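Local structure of alginase (Pseudoalteromonas, 4Q8K) at residues N255-R263 with F274-F285; V214-S225 with K237-E245. The protein is an alginate lyase of polysaccharide lyase family 18, which probably depolymerises alginate by beta-elimination and carries a bound calcium ion. All blocks are in the same frame, centred on the assembly; numbering follows the deposited sequence.

Interaction 1 (N255-R263 with F274-F285); sequences NGIFDVYVR and FALGTMTSGETF. With CA (calcium ion), chain B.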
loop_
_atom_site.group_PDB
_atom_site.type_symbol
_atom_site.label_atom_id
_atom_site.label_comp_id
_atom_site.label_asym_id
_atom_site.label_seq_id
_atom_site.Cartn_x
_atom_site.Cartn_y
_atom_site.Cartn_z
ATOM N N ASN A 255 -4.219 16.894 -10.034
ATOM C CA ASN A 255 -3.251 17.729 -10.749
ATOM C C ASN A 255 -1.967 17.001 -11.148
ATOM O O ASN A 255 -1.024 17.618 -11.641
ATOM C CB ASN A 255 -2.917 18.999 -9.965
ATOM C CG ASN A 255 -2.000 18.734 -8.797
ATOM O OD1 ASN A 255 -1.874 17.600 -8.362
ATOM N ND2 ASN A 255 -1.349 19.777 -8.287
ATOM N N GLY A 256 -1.935 15.686 -10.940
ATOM C CA GLY A 256 -0.808 14.885 -11.384
ATOM C C GLY A 256 0.329 14.849 -10.378
ATOM O O GLY A 256 1.294 14.109 -10.550
ATOM N N ILE A 257 0.224 15.663 -9.334
ATOM C CA ILE A 257 1.221 15.651 -8.270
ATOM C C ILE A 257 0.701 14.787 -7.133
ATOM O O ILE A 257 -0.233 15.161 -6.435
ATOM C CB ILE A 257 1.530 17.067 -7.750
ATOM C CG1 ILE A 257 2.059 17.941 -8.891
ATOM C CG2 ILE A 257 2.538 17.008 -6.602
ATOM C CD1 ILE A 257 2.381 19.374 -8.463
ATOM N N PHE A 258 1.297 13.615 -6.954
ATOM C CA PHE A 258 0.817 12.695 -5.943
ATOM C C PHE A 258 1.486 12.978 -4.607
ATOM O O PHE A 258 2.702 13.111 -4.540
ATOM C CB PHE A 258 1.101 11.254 -6.371
ATOM C CG PHE A 258 0.431 10.877 -7.650
ATOM C CD1 PHE A 258 1.059 11.094 -8.864
ATOM C CD2 PHE A 258 -0.853 10.351 -7.640
ATOM C CE1 PHE A 258 0.428 10.761 -10.056
ATOM C CE2 PHE A 258 -1.495 10.019 -8.829
ATOM C CZ PHE A 258 -0.851 10.228 -10.038
ATOM N N ASP A 259 0.676 13.092 -3.563
ATOM C CA ASP A 259 1.183 13.131 -2.202
ATOM C C ASP A 259 1.565 11.720 -1.789
ATOM O O ASP A 259 0.845 10.758 -2.074
ATOM C CB ASP A 259 0.111 13.657 -1.258
ATOM C CG ASP A 259 -0.182 15.125 -1.481
ATOM O OD1 ASP A 259 0.740 15.944 -1.280
ATOM O OD2 ASP A 259 -1.315 15.454 -1.873
ATOM N N VAL A 260 2.705 11.592 -1.127
ATOM C CA VAL A 260 3.088 10.318 -0.551
ATOM C C VAL A 260 3.079 10.538 0.944
ATOM O O VAL A 260 3.779 11.413 1.454
ATOM C CB VAL A 260 4.492 9.875 -0.990
ATOM C CG1 VAL A 260 4.851 8.545 -0.330
ATOM C CG2 VAL A 260 4.579 9.788 -2.508
ATOM N N TYR A 261 2.256 9.781 1.650
ATOM C CA TYR A 261 2.093 10.002 3.073
ATOM C C TYR A 261 1.783 8.708 3.776
ATOM O O TYR A 261 1.487 7.682 3.138
ATOM C CB TYR A 261 0.988 11.038 3.355
ATOM C CG TYR A 261 -0.401 10.667 2.868
ATOM C CD1 TYR A 261 -1.285 9.961 3.682
ATOM C CD2 TYR A 261 -0.834 11.056 1.613
ATOM C CE1 TYR A 261 -2.559 9.644 3.249
ATOM C CE2 TYR A 261 -2.115 10.735 1.164
ATOM C CZ TYR A 261 -2.965 10.036 1.989
ATOM O OH TYR A 261 -4.230 9.716 1.536
ATOM N N VAL A 262 1.845 8.759 5.098
ATOM C CA VAL A 262 1.570 7.591 5.894
ATOM C C VAL A 262 0.500 7.886 6.931
ATOM O O VAL A 262 0.421 8.997 7.470
ATOM C CB VAL A 262 2.862 7.078 6.576
ATOM C CG1 VAL A 262 3.431 8.156 7.506
ATOM C CG2 VAL A 262 2.575 5.798 7.338
ATOM N N ARG A 263 -0.351 6.902 7.193
ATOM C CA ARG A 263 -1.213 6.959 8.367
ATOM C C ARG A 263 -0.820 5.815 9.272
ATOM O O ARG A 263 -0.704 4.666 8.812
ATOM C CB ARG A 263 -2.682 6.787 7.981
ATOM C CG ARG A 263 -3.264 7.966 7.244
ATOM C CD ARG A 263 -4.706 7.717 6.822
ATOM N NE ARG A 263 -5.323 8.984 6.449
ATOM C CZ ARG A 263 -5.998 9.745 7.301
ATOM N NH1 ARG A 263 -6.155 9.344 8.556
ATOM N NH2 ARG A 263 -6.509 10.901 6.900
ATOM N N PHE A 274 0.996 11.781 8.207
ATOM C CA PHE A 274 2.250 12.502 8.045
ATOM C C PHE A 274 2.677 12.515 6.590
ATOM O O PHE A 274 2.788 11.463 5.960
ATOM C CB PHE A 274 3.333 11.829 8.885
ATOM C CG PHE A 274 4.528 12.700 9.154
ATOM C CD1 PHE A 274 5.576 12.765 8.251
ATOM C CD2 PHE A 274 4.615 13.428 10.332
ATOM C CE1 PHE A 274 6.692 13.557 8.513
ATOM C CE2 PHE A 274 5.733 14.228 10.596
ATOM C CZ PHE A 274 6.772 14.287 9.680
ATOM N N ALA A 275 2.927 13.707 6.055
ATOM C CA ALA A 275 3.380 13.835 4.677
ATOM C C ALA A 275 4.869 13.512 4.527
ATOM O O ALA A 275 5.706 14.052 5.252
ATOM C CB ALA A 275 3.071 15.235 4.132
ATOM N N LEU A 276 5.186 12.642 3.569
ATOM C CA LEU A 276 6.570 12.250 3.319
ATOM C C LEU A 276 7.163 12.951 2.103
ATOM O O LEU A 276 8.324 13.325 2.098
ATOM C CB LEU A 276 6.658 10.723 3.162
ATOM C CG LEU A 276 6.170 9.999 4.426
ATOM C CD1 LEU A 276 5.904 8.524 4.148
ATOM C CD2 LEU A 276 7.159 10.192 5.593
ATOM N N GLY A 277 6.370 13.125 1.055
ATOM C CA GLY A 277 6.869 13.780 -0.138
ATOM C C GLY A 277 5.799 13.921 -1.193
ATOM O O GLY A 277 4.629 13.666 -0.924
ATOM N N THR A 278 6.216 14.347 -2.381
ATOM C CA THR A 278 5.355 14.388 -3.559
ATOM C C THR A 278 6.121 13.857 -4.765
ATOM O O THR A 278 7.349 13.853 -4.779
ATOM C CB THR A 278 4.883 15.823 -3.885
ATOM O OG1 THR A 278 6.025 16.664 -4.098
ATOM C CG2 THR A 278 4.031 16.390 -2.760
ATOM N N MET A 279 5.385 13.406 -5.779
ATOM C CA MET A 279 5.997 12.891 -6.994
ATOM C C MET A 279 5.046 13.066 -8.161
ATOM O O MET A 279 3.840 13.191 -7.970
ATOM C CB MET A 279 6.321 11.399 -6.850
ATOM C CG MET A 279 5.091 10.511 -6.644
ATOM S SD MET A 279 5.521 8.797 -6.247
ATOM C CE MET A 279 6.652 8.422 -7.596
ATOM N N THR A 280 5.605 13.068 -9.365
ATOM C CA THR A 280 4.794 13.001 -10.565
ATOM C C THR A 280 4.901 11.602 -11.177
ATOM O O THR A 280 5.837 10.844 -10.896
ATOM C CB THR A 280 5.160 14.111 -11.592
ATOM O OG1 THR A 280 6.534 13.980 -11.990
ATOM C CG2 THR A 280 4.934 15.491 -10.982
ATOM N N SER A 281 3.919 11.254 -11.989
ATOM C CA SER A 281 3.886 9.943 -12.621
ATOM C C SER A 281 5.183 9.657 -13.378
ATOM O O SER A 281 5.642 10.476 -14.185
ATOM C CB SER A 281 2.696 9.861 -13.574
ATOM O OG SER A 281 2.579 8.560 -14.107
ATOM N N GLY A 282 5.782 8.500 -13.108
ATOM C CA GLY A 282 7.029 8.136 -13.755
ATOM C C GLY A 282 8.240 8.319 -12.852
ATOM O O GLY A 282 9.328 7.839 -13.152
ATOM N N GLU A 283 8.059 9.028 -11.748
ATOM C CA GLU A 283 9.165 9.253 -10.823
ATOM C C GLU A 283 9.345 8.074 -9.872
ATOM O O GLU A 283 8.481 7.201 -9.789
ATOM C CB GLU A 283 8.979 10.568 -10.069
ATOM C CG GLU A 283 9.218 11.786 -10.951
ATOM C CD GLU A 283 9.222 13.086 -10.172
ATOM O OE1 GLU A 283 10.024 13.979 -10.522
ATOM O OE2 GLU A 283 8.427 13.220 -9.218
ATOM N N THR A 284 10.472 8.057 -9.160
ATOM C CA THR A 284 10.827 6.933 -8.304
ATOM C C THR A 284 11.288 7.451 -6.950
ATOM O O THR A 284 11.912 8.508 -6.874
ATOM C CB THR A 284 11.966 6.098 -8.936
ATOM O OG1 THR A 284 11.552 5.600 -10.218
ATOM C CG2 THR A 284 12.356 4.926 -8.037
ATOM N N PHE A 285 10.955 6.726 -5.884
ATOM C CA PHE A 285 11.432 7.088 -4.549
ATOM C C PHE A 285 11.808 5.838 -3.768
ATOM O O PHE A 285 11.527 4.720 -4.202
ATOM C CB PHE A 285 10.384 7.911 -3.794
ATOM C CG PHE A 285 9.119 7.146 -3.448
ATOM C CD1 PHE A 285 8.081 7.034 -4.351
ATOM C CD2 PHE A 285 8.959 6.580 -2.189
ATOM C CE1 PHE A 285 6.920 6.345 -4.016
ATOM C CE2 PHE A 285 7.812 5.901 -1.849
ATOM C CZ PHE A 285 6.783 5.781 -2.758
HETATM CA CA CA B . -2.239 16.440 -6.267
HETATM O O HOH W 1 1.991 13.106 -13.046
HETATM O O HOH W 2 2.673 15.248 0.632
HETATM O O HOH W 3 -2.894 15.625 -3.990
#
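Gly-256 meets Ser-281 through a water: Gly-256 O accepts from water 1, which itself accepts from Ser-281 N within the type II turn Thr-280 to Glu-283. Ile-257 O binds the calcium ion at 2.4 Å. Ile-257 N donates to Asn-255 OD1, closing an Asx turn whose oxygen is a metal ligand as well; Asp-242, Asp-250, Val-252 and water 3 complete the site. Across the strands, Ile-257 CG2 lies 3.8 Å from Thr-278 CB. Phe-258 points to the other face, its CB against Met-279 CG, while Met-279 O and Ser-281 N sit at the ring's edge; Phe-258 N and O both bond to Met-279. Asp-259 runs side by side with Thr-278. Its OD1 accepts hydrogen bonds from Asp-250 N and from water 2, which also donates to Gly-277 O; its OD2 accepts from Ser-251 N and from water 3, the calcium ligand. Val-260 N reaches Gly-277 O at 2.8 Å, nearly straight at 171° but from above the carbonyl plane. Val-260 O accepts two donors, Leu-276 N at 2.8 Å and Gly-277 N at 3.1 Å: a classic beta bulge. With chi1 179° turning Val-260 CG1 anti to its N, that methyl meets Phe-285 CZ at 4.2 Å, and Val-260 CG2 touches Met-279 SD at 4.0 Å. Tyr-261 CB presses on Phe-274 O at 3.2 Å, past the bulge, and its ring leads off toward Ser-241. Val-262 pairs with Phe-274 by two backbone bonds, Val-262 CG1 resting on Phe-274 CB and Val-262 CB on Leu-276 CD1. The hairpin has two chemistries: Phe-258, Val-260, Val-262 and Met-279 form an apolar layer, whereas on the opposite face water 3 joins Asp-259 to the calcium ion, and two backbone N-H donors beside the metal are likely to keep its carboxylate ionised.

Interaction 2 (V214-S225 with K237-E245); sequences VEMSDGGKTIIS and KVYVSDTDE. With CA (calcium ion), chain B; SO4 (sulfate ion), chain C.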
loop_
_atom_site.group_PDB
_atom_site.type_symbol
_atom_site.label_atom_id
_atom_site.label_comp_id
_atom_site.label_asym_id
_atom_site.label_seq_id
_atom_site.Cartn_x
_atom_site.Cartn_y
_atom_site.Cartn_z
ATOM N N VAL A 214 6.225 4.938 -9.567
ATOM C CA VAL A 214 4.776 4.969 -9.693
ATOM C C VAL A 214 4.382 5.681 -10.975
ATOM O O VAL A 214 4.834 6.788 -11.238
ATOM C CB VAL A 214 4.101 5.660 -8.479
ATOM C CG1 VAL A 214 2.593 5.657 -8.640
ATOM C CG2 VAL A 214 4.494 4.970 -7.167
ATOM N N GLU A 215 3.569 5.015 -11.790
ATOM C CA GLU A 215 3.009 5.623 -12.989
ATOM C C GLU A 215 1.501 5.491 -12.862
ATOM O O GLU A 215 0.977 4.378 -12.776
ATOM C CB GLU A 215 3.495 4.897 -14.240
ATOM C CG GLU A 215 4.999 4.944 -14.460
ATOM C CD GLU A 215 5.452 3.911 -15.476
ATOM O OE1 GLU A 215 5.464 4.236 -16.682
ATOM O OE2 GLU A 215 5.768 2.767 -15.076
ATOM N N MET A 216 0.799 6.619 -12.815
ATOM C CA MET A 216 -0.637 6.582 -12.546
ATOM C C MET A 216 -1.348 7.815 -13.088
ATOM O O MET A 216 -0.814 8.923 -13.033
ATOM C CB MET A 216 -0.898 6.452 -11.039
ATOM C CG MET A 216 -2.373 6.413 -10.641
ATOM S SD MET A 216 -2.703 5.578 -9.064
ATOM C CE MET A 216 -1.670 6.521 -7.934
ATOM N N SER A 217 -2.566 7.609 -13.584
ATOM C CA SER A 217 -3.400 8.703 -14.081
ATOM C C SER A 217 -3.671 9.762 -13.022
ATOM O O SER A 217 -3.786 9.455 -11.833
ATOM C CB SER A 217 -4.748 8.159 -14.552
ATOM O OG SER A 217 -4.580 7.092 -15.460
ATOM N N ASP A 218 -3.807 11.010 -13.462
ATOM C CA ASP A 218 -4.226 12.089 -12.570
ATOM C C ASP A 218 -5.422 11.655 -11.723
ATOM O O ASP A 218 -6.372 11.033 -12.229
ATOM C CB ASP A 218 -4.592 13.354 -13.361
ATOM C CG ASP A 218 -3.400 13.966 -14.093
ATOM O OD1 ASP A 218 -2.254 13.520 -13.890
ATOM O OD2 ASP A 218 -3.608 14.909 -14.883
ATOM N N GLY A 219 -5.369 11.977 -10.435
ATOM C CA GLY A 219 -6.469 11.725 -9.521
ATOM C C GLY A 219 -6.419 10.359 -8.862
ATOM O O GLY A 219 -7.219 10.066 -7.971
ATOM N N GLY A 220 -5.478 9.524 -9.294
ATOM C CA GLY A 220 -5.357 8.187 -8.737
ATOM C C GLY A 220 -4.951 8.198 -7.267
ATOM O O GLY A 220 -4.292 9.135 -6.796
ATOM N N LYS A 221 -5.364 7.169 -6.531
ATOM C CA LYS A 221 -4.982 7.005 -5.127
ATOM C C LYS A 221 -4.808 5.524 -4.804
ATOM O O LYS A 221 -5.730 4.720 -5.001
ATOM C CB LYS A 221 -6.049 7.603 -4.218
ATOM C CG LYS A 221 -5.850 7.331 -2.725
ATOM C CD LYS A 221 -6.887 8.089 -1.933
ATOM C CE LYS A 221 -6.768 7.825 -0.446
ATOM N NZ LYS A 221 -7.788 8.591 0.348
ATOM N N THR A 222 -3.636 5.163 -4.291
ATOM C CA THR A 222 -3.387 3.762 -3.972
ATOM C C THR A 222 -2.684 3.609 -2.634
ATOM O O THR A 222 -2.022 4.539 -2.159
ATOM C CB THR A 222 -2.520 3.087 -5.040
ATOM O OG1 THR A 222 -2.297 1.716 -4.668
ATOM C CG2 THR A 222 -1.181 3.808 -5.181
ATOM N N ILE A 223 -2.856 2.439 -2.025
ATOM C CA ILE A 223 -2.073 2.062 -0.847
ATOM C C ILE A 223 -1.005 1.068 -1.304
ATOM O O ILE A 223 -1.325 0.036 -1.902
ATOM C CB ILE A 223 -2.968 1.441 0.257
ATOM C CG1 ILE A 223 -4.011 2.455 0.748
ATOM C CG2 ILE A 223 -2.122 0.943 1.451
ATOM C CD1 ILE A 223 -5.042 1.835 1.663
ATOM N N ILE A 224 0.265 1.378 -1.032
ATOM C CA ILE A 224 1.370 0.576 -1.577
ATOM C C ILE A 224 2.048 -0.288 -0.512
ATOM O O ILE A 224 2.866 -1.146 -0.832
ATOM C CB ILE A 224 2.453 1.430 -2.304
ATOM C CG1 ILE A 224 3.157 2.387 -1.340
ATOM C CG2 ILE A 224 1.862 2.206 -3.494
ATOM C CD1 ILE A 224 4.346 3.076 -1.962
ATOM N N SER A 225 1.708 -0.048 0.745
ATOM C CA SER A 225 2.163 -0.916 1.829
ATOM C C SER A 225 1.294 -0.692 3.059
ATOM O O SER A 225 0.836 0.419 3.312
ATOM C CB SER A 225 3.658 -0.704 2.121
ATOM O OG SER A 225 3.884 0.491 2.846
ATOM N N LYS A 237 -0.553 2.460 6.978
ATOM C CA LYS A 237 -0.858 2.527 5.555
ATOM C C LYS A 237 -0.001 3.595 4.898
ATOM O O LYS A 237 0.099 4.709 5.406
ATOM C CB LYS A 237 -2.336 2.854 5.332
ATOM C CG LYS A 237 -3.283 1.739 5.710
ATOM C CD LYS A 237 -4.727 2.221 5.718
ATOM C CE LYS A 237 -4.978 3.191 6.875
ATOM N NZ LYS A 237 -6.393 3.659 6.902
ATOM N N VAL A 238 0.628 3.251 3.788
ATOM C CA VAL A 238 1.410 4.216 3.022
ATOM C C VAL A 238 0.680 4.464 1.718
ATOM O O VAL A 238 0.319 3.508 1.014
ATOM C CB VAL A 238 2.816 3.700 2.711
ATOM C CG1 VAL A 238 3.597 4.722 1.896
ATOM C CG2 VAL A 238 3.557 3.368 4.007
ATOM N N TYR A 239 0.464 5.740 1.394
ATOM C CA TYR A 239 -0.351 6.110 0.234
ATOM C C TYR A 239 0.433 6.866 -0.818
ATOM O O TYR A 239 1.367 7.614 -0.519
ATOM C CB TYR A 239 -1.487 7.057 0.625
ATOM C CG TYR A 239 -2.514 6.555 1.605
ATOM C CD1 TYR A 239 -2.209 6.428 2.950
ATOM C CD2 TYR A 239 -3.817 6.258 1.186
ATOM C CE1 TYR A 239 -3.148 6.002 3.858
ATOM C CE2 TYR A 239 -4.771 5.830 2.099
ATOM C CZ TYR A 239 -4.429 5.699 3.424
ATOM O OH TYR A 239 -5.362 5.276 4.341
ATOM N N VAL A 240 -0.009 6.700 -2.054
ATOM C CA VAL A 240 0.374 7.569 -3.152
ATOM C C VAL A 240 -0.952 8.092 -3.724
ATOM O O VAL A 240 -1.770 7.322 -4.221
ATOM C CB VAL A 240 1.188 6.825 -4.220
ATOM C CG1 VAL A 240 1.539 7.756 -5.372
ATOM C CG2 VAL A 240 2.455 6.233 -3.607
ATOM N N SER A 241 -1.168 9.399 -3.618
ATOM C CA SER A 241 -2.531 9.932 -3.640
ATOM C C SER A 241 -2.625 11.304 -4.297
ATOM O O SER A 241 -1.870 12.212 -3.958
ATOM C CB SER A 241 -3.049 10.010 -2.195
ATOM O OG SER A 241 -4.308 10.640 -2.106
ATOM N N ASP A 242 -3.586 11.464 -5.206
ATOM C CA ASP A 242 -3.740 12.722 -5.936
ATOM C C ASP A 242 -5.106 13.330 -5.632
ATOM O O ASP A 242 -5.892 13.579 -6.540
ATOM C CB ASP A 242 -3.552 12.497 -7.447
ATOM C CG ASP A 242 -3.509 13.799 -8.249
ATOM O OD1 ASP A 242 -3.374 14.868 -7.630
ATOM O OD2 ASP A 242 -3.607 13.761 -9.498
ATOM N N THR A 243 -5.388 13.551 -4.354
ATOM C CA THR A 243 -6.702 14.036 -3.925
ATOM C C THR A 243 -6.650 15.411 -3.278
ATOM O O THR A 243 -5.579 15.999 -3.110
ATOM C CB THR A 243 -7.354 13.109 -2.885
ATOM O OG1 THR A 243 -6.712 13.303 -1.618
ATOM C CG2 THR A 243 -7.256 11.644 -3.315
ATOM N N ASP A 244 -7.824 15.897 -2.885
ATOM C CA ASP A 244 -7.952 17.189 -2.218
ATOM C C ASP A 244 -7.922 17.046 -0.702
ATOM O O ASP A 244 -8.234 17.997 0.017
ATOM C CB ASP A 244 -9.268 17.866 -2.628
ATOM C CG ASP A 244 -9.060 19.114 -3.469
ATOM O OD1 ASP A 244 -7.903 19.442 -3.791
ATOM O OD2 ASP A 244 -10.073 19.764 -3.822
ATOM N N GLU A 245 -7.567 15.863 -0.199
ATOM C CA GLU A 245 -7.500 15.699 1.247
ATOM C C GLU A 245 -6.452 16.654 1.778
ATOM O O GLU A 245 -5.323 16.675 1.287
ATOM C CB GLU A 245 -7.150 14.270 1.661
ATOM C CG GLU A 245 -6.932 14.147 3.170
ATOM C CD GLU A 245 -6.709 12.722 3.646
ATOM O OE1 GLU A 245 -6.236 12.567 4.793
ATOM O OE2 GLU A 245 -7.017 11.768 2.889
HETATM CA CA CA B . -2.239 16.440 -6.267
HETATM S S SO4 C . -8.789 6.947 3.731
HETATM O O1 SO4 C . -7.999 7.752 2.820
HETATM O O2 SO4 C . -10.201 6.993 3.362
HETATM O O3 SO4 C . -8.287 5.574 3.626
HETATM O O4 SO4 C . -8.625 7.424 5.104
HETATM O O HOH W 4 -6.367 11.222 0.154
HETATM O O HOH W 3 -2.894 15.625 -3.990
#
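Lys-221 spans the side chains of Ser-241 and Tyr-239, its chain fully extended from CG onward. Its CB lies 4.1 Å from Ser-241 OG. CG passes Ser-241 CB and OG; CD comes within 3.6 Å of Ser-241 OG and also touches Thr-243 CG2. The lysine chain then passes obliquely by the ring, Lys-221 CE 3.7 Å from Tyr-239 CD2. At the tip, Lys-221 NZ donates to sulfate O1 at 2.6 Å and to water 4 at 3.0 Å. That water also bonds to Ser-241 OG, Thr-243 OG1 and Glu-245 OE2, so it bridges Lys-221 NZ to a carboxylate oxygen too distant for a direct salt bridge; Glu-245 OE1 pairs with Arg-263 and Lys-273. With an alanine here, sulfate O1 and water 4 would probably lose their ammonium partner and the flank of the Tyr-239 ring would be uncovered. Tyr-239 OH donates to sulfate O3 at 3.0 Å, and Ile-223 CG1 covers one face of the ring, 4.1 Å from its centroid, as a CH-pi contact. At the far end Asp-242 OD1 binds calcium while its OD2 accepts from Gly-219 N at 2.7 Å. Antiparallel strands 221-228 and 234-241 make a hairpin of the beta-sandwich (jelly-roll) fold of such lyases, its Lys-221 and Tyr-239 face holding a sulfate, probably from the crystallisation liquor, that may mark part of the alginate-binding groove.

Interactions 1 and 2 are successive hairpins, their centres about 7 Å apart, joined where strand 234-241 pairs with strand 257-265. They share the calcium ion and water 3: Asp-242 comes from interaction 2, Asn-255 and Ile-257 from interaction 1, and Gly-256 N also donates to Asp-242 OD2. Toward the sulfate, Arg-263 NH2 forms a salt bridge with Glu-245 OE1 at 2.7 Å, and the side chain of Tyr-261 comes within about 4 Å of the anion. Gly-282 N, in the turn of segment 274-285, probably bonds to Val-214 O of strand 204-216 at 2.7 Å. The two contacts therefore meet at the metal site, around the anion pocket and across both sheets of the sandwich.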